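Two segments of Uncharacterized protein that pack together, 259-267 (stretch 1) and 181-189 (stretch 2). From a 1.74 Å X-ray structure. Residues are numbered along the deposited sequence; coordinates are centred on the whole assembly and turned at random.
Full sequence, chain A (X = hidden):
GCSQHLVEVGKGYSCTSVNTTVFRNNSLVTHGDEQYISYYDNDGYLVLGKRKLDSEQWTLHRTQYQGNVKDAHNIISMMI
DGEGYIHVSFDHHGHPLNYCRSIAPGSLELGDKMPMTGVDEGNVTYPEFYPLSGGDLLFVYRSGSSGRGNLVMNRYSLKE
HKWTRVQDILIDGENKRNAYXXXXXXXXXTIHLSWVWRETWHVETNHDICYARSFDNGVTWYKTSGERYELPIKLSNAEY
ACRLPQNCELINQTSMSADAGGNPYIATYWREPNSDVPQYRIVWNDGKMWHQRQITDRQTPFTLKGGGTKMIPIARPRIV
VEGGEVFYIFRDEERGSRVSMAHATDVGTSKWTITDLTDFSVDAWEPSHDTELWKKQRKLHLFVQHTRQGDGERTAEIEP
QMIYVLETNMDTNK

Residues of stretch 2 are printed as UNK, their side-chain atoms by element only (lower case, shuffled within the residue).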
# COMPACT_ATOMS: atom_id res chain seq x y z
N ASP A 259 5.80 14.58 0.41
CA ASP A 259 5.39 15.79 -0.24
C ASP A 259 6.26 16.04 -1.48
O ASP A 259 7.19 15.28 -1.78
CB ASP A 259 5.37 16.98 0.76
CG ASP A 259 6.74 17.28 1.36
OD1 ASP A 259 7.77 16.95 0.71
OD2 ASP A 259 6.78 17.87 2.47
N ALA A 260 5.92 17.11 -2.20
CA ALA A 260 6.62 17.46 -3.44
C ALA A 260 8.11 17.71 -3.21
O ALA A 260 8.93 17.42 -4.10
CB ALA A 260 5.99 18.71 -4.06
N GLY A 261 8.44 18.25 -2.05
CA GLY A 261 9.82 18.51 -1.63
C GLY A 261 10.61 17.27 -1.25
O GLY A 261 11.81 17.34 -1.05
N GLY A 262 9.95 16.13 -1.12
CA GLY A 262 10.64 14.88 -0.82
C GLY A 262 10.73 14.51 0.66
O GLY A 262 11.48 13.61 1.01
N ASN A 263 9.99 15.21 1.52
CA ASN A 263 9.88 14.84 2.94
C ASN A 263 8.89 13.66 3.13
O ASN A 263 7.80 13.68 2.57
CB ASN A 263 9.41 16.03 3.77
CG ASN A 263 10.46 17.12 3.83
OD1 ASN A 263 11.66 16.86 3.92
ND2 ASN A 263 10.01 18.33 3.71
N PRO A 264 9.30 12.63 3.92
CA PRO A 264 8.49 11.40 4.07
C PRO A 264 7.48 11.51 5.18
O PRO A 264 7.77 12.12 6.22
CB PRO A 264 9.52 10.33 4.45
CG PRO A 264 10.58 11.13 5.21
CD PRO A 264 10.66 12.44 4.45
N TYR A 265 6.33 10.86 4.97
CA TYR A 265 5.23 10.80 5.91
C TYR A 265 4.79 9.35 6.03
O TYR A 265 4.62 8.68 5.02
CB TYR A 265 4.04 11.60 5.42
CG TYR A 265 4.28 13.08 5.38
CD1 TYR A 265 5.05 13.62 4.37
CD2 TYR A 265 3.74 13.92 6.33
CE1 TYR A 265 5.27 14.99 4.31
CE2 TYR A 265 3.96 15.29 6.29
CZ TYR A 265 4.73 15.82 5.28
OH TYR A 265 4.98 17.17 5.19
N ILE A 266 4.62 8.85 7.26
CA ILE A 266 4.26 7.44 7.50
C ILE A 266 2.99 7.37 8.34
O ILE A 266 2.93 8.01 9.37
CB ILE A 266 5.38 6.70 8.24
CG1 ILE A 266 6.69 6.79 7.44
CG2 ILE A 266 4.97 5.25 8.52
CD1 ILE A 266 7.99 6.60 8.23
N ALA A 267 1.99 6.62 7.90
CA ALA A 267 0.70 6.51 8.59
C ALA A 267 0.53 5.13 9.20
O ALA A 267 0.73 4.11 8.53
CB ALA A 267 -0.44 6.81 7.64
N UNK A 181 7.23 -3.78 5.56
CA UNK A 181 7.62 -2.51 4.95
C UNK A 181 6.51 -1.88 4.13
O UNK A 181 5.53 -2.51 3.81
c UNK A 181 8.98 -7.19 1.77
c UNK A 181 9.77 -5.87 4.15
c UNK A 181 8.08 -3.69 1.81
c UNK A 181 8.86 -2.71 4.07
c UNK A 181 9.11 -5.16 3.14
c UNK A 181 8.74 -5.83 1.96
c UNK A 181 10.03 -7.20 3.96
c UNK A 181 8.68 -3.79 3.01
n UNK A 181 8.09 -4.92 1.16
c UNK A 181 9.63 -7.86 2.78
N UNK A 182 6.72 -0.62 3.79
CA UNK A 182 5.95 0.14 2.79
C UNK A 182 6.86 1.16 2.12
O UNK A 182 7.89 1.57 2.69
c UNK A 182 5.03 0.93 5.98
n UNK A 182 5.82 1.43 6.95
c UNK A 182 4.72 0.84 3.43
c UNK A 182 5.03 1.70 4.67
o UNK A 182 4.36 -0.09 6.13
N UNK A 183 6.52 1.51 0.89
CA UNK A 183 7.34 2.39 0.07
C UNK A 183 6.49 3.41 -0.63
O UNK A 183 5.26 3.28 -0.67
c UNK A 183 8.13 1.62 -1.01
c UNK A 183 10.28 0.33 -1.35
c UNK A 183 9.05 0.53 -0.50
c UNK A 183 8.34 -0.80 -0.42
N UNK A 184 7.16 4.39 -1.19
CA UNK A 184 6.54 5.41 -2.01
C UNK A 184 7.61 6.04 -2.88
O UNK A 184 8.73 6.28 -2.41
c UNK A 184 4.73 9.74 -2.72
c UNK A 184 5.07 7.50 -1.83
c UNK A 184 2.93 8.14 -2.79
o UNK A 184 2.55 10.30 -3.65
c UNK A 184 3.40 9.40 -3.05
c UNK A 184 5.91 6.47 -1.13
c UNK A 184 5.54 8.79 -2.10
c UNK A 184 3.75 7.21 -2.17
N UNK A 185 7.29 6.32 -4.14
CA UNK A 185 8.24 7.02 -5.00
C UNK A 185 7.72 8.43 -5.16
O UNK A 185 6.58 8.62 -5.63
c UNK A 185 9.33 7.12 -7.26
c UNK A 185 8.89 4.90 -6.15
c UNK A 185 8.38 6.33 -6.36
N UNK A 186 8.50 9.40 -4.71
CA UNK A 186 8.00 10.77 -4.65
C UNK A 186 8.03 11.45 -6.01
O UNK A 186 8.39 10.85 -7.03
o UNK A 186 10.85 12.25 -2.84
c UNK A 186 10.14 11.91 -3.82
o UNK A 186 10.59 11.86 -4.98
c UNK A 186 8.68 11.60 -3.54
N UNK A 187 7.58 12.69 -6.04
CA UNK A 187 7.46 13.41 -7.31
C UNK A 187 8.80 13.78 -7.94
O UNK A 187 8.84 14.26 -9.08
o UNK A 187 3.17 14.62 -5.60
o UNK A 187 4.36 16.29 -6.37
c UNK A 187 5.10 14.09 -6.92
c UNK A 187 6.51 14.60 -7.15
c UNK A 187 4.16 15.07 -6.24
N UNK A 188 9.88 13.58 -7.19
CA UNK A 188 11.25 13.79 -7.70
C UNK A 188 11.93 12.47 -8.10
O UNK A 188 13.11 12.46 -8.55
c UNK A 188 12.64 16.74 -5.71
c UNK A 188 12.09 14.50 -6.66
n UNK A 188 13.22 18.02 -3.71
c UNK A 188 11.59 15.90 -6.38
c UNK A 188 12.36 16.92 -4.23
N UNK A 189 11.22 11.37 -7.93
CA UNK A 189 11.71 10.06 -8.32
C UNK A 189 12.51 9.37 -7.23
O UNK A 189 13.09 8.32 -7.46
O HOH W 1 6.12 13.53 -3.77

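Position 181 carries one carbon and then fused five- and six-membered rings holding eight carbons and one nitrogen. That is an indole, so the residue is Trp181. It is out of reach of stretch 1.

Position 182 has three side-chain carbons in a row, the third bearing one oxygen and one nitrogen. Its nitrogen approaches the side chain of Ile266. This is a carboxamide on a two-carbon arm: Gln182. Its CB points toward stretch 1, and NE2 of Gln182 lies 4.2 Å from CG2 of Ile266. That is a loose contact; both polar ends of the amide are hydrogen-bonded elsewhere in the structure.

Position 183 has four carbons, forked at the second. The fork past CB marks Leu183. It does not reach stretch 1.

Position 184 has one carbon, then a six-carbon ring bearing one oxygen. This is a phenol, Tyr184. Its CB points toward stretch 1, but the side chain makes no contact with it.

Position 185 has three carbons, with two of them attached to the first. Branching at CB gives Val185, which is out of reach.

Position 186 has two carbons, the second carrying two oxygens. An oxygen packs on CA of Gly262. This short carboxylate is Asp186. Its OD2 sits 3.3 Å from CA of Gly262. An ideal CB on Gly262 would fall just 3.3 Å from that same OD2, so the bare glycine makes room. The positive phi of Gly262 also favours glycine.

Position 187 has three carbons, the third carrying two oxygens. An oxygen nears CB of Ala260. The longer carboxylate is Glu187. Its OE1 lies 3.7 Å from CB of Ala260. A water accepts from N of Glu187 at 2.8 Å and lies 2.9 Å from O of Asp259.

Position 188 has four carbons in a row ending in nitrogen. The end nitrogen meets O of Gly261. This is Lys188. Its NZ donates a hydrogen bond to O of Gly261 at 3.1 Å, and its CE lies 3.5 Å from O of Ala260. N of Lys188 donates to OD1 of Asp186 at 2.9 Å, within a type I turn.

Position 189 has no side-chain atoms and is Gly189. Its phi of 88° suits glycine. Its N donates to O of Asp186 at 3.0 Å, closing the turn.

The contact is small, burying 292 Å² in all. It is mainly a meeting of two type I turns, Asp259 to Gly262 and Asp186 to Gly189. The first is closed by N of Gly262 donating to O of Asp259 at 3.0 Å. Lys188 supplies the one direct hydrogen bond between the stretches. The strands contribute little beyond Ile266 and Gln182.

Stretch 2 181-189: WQLYVDEKG
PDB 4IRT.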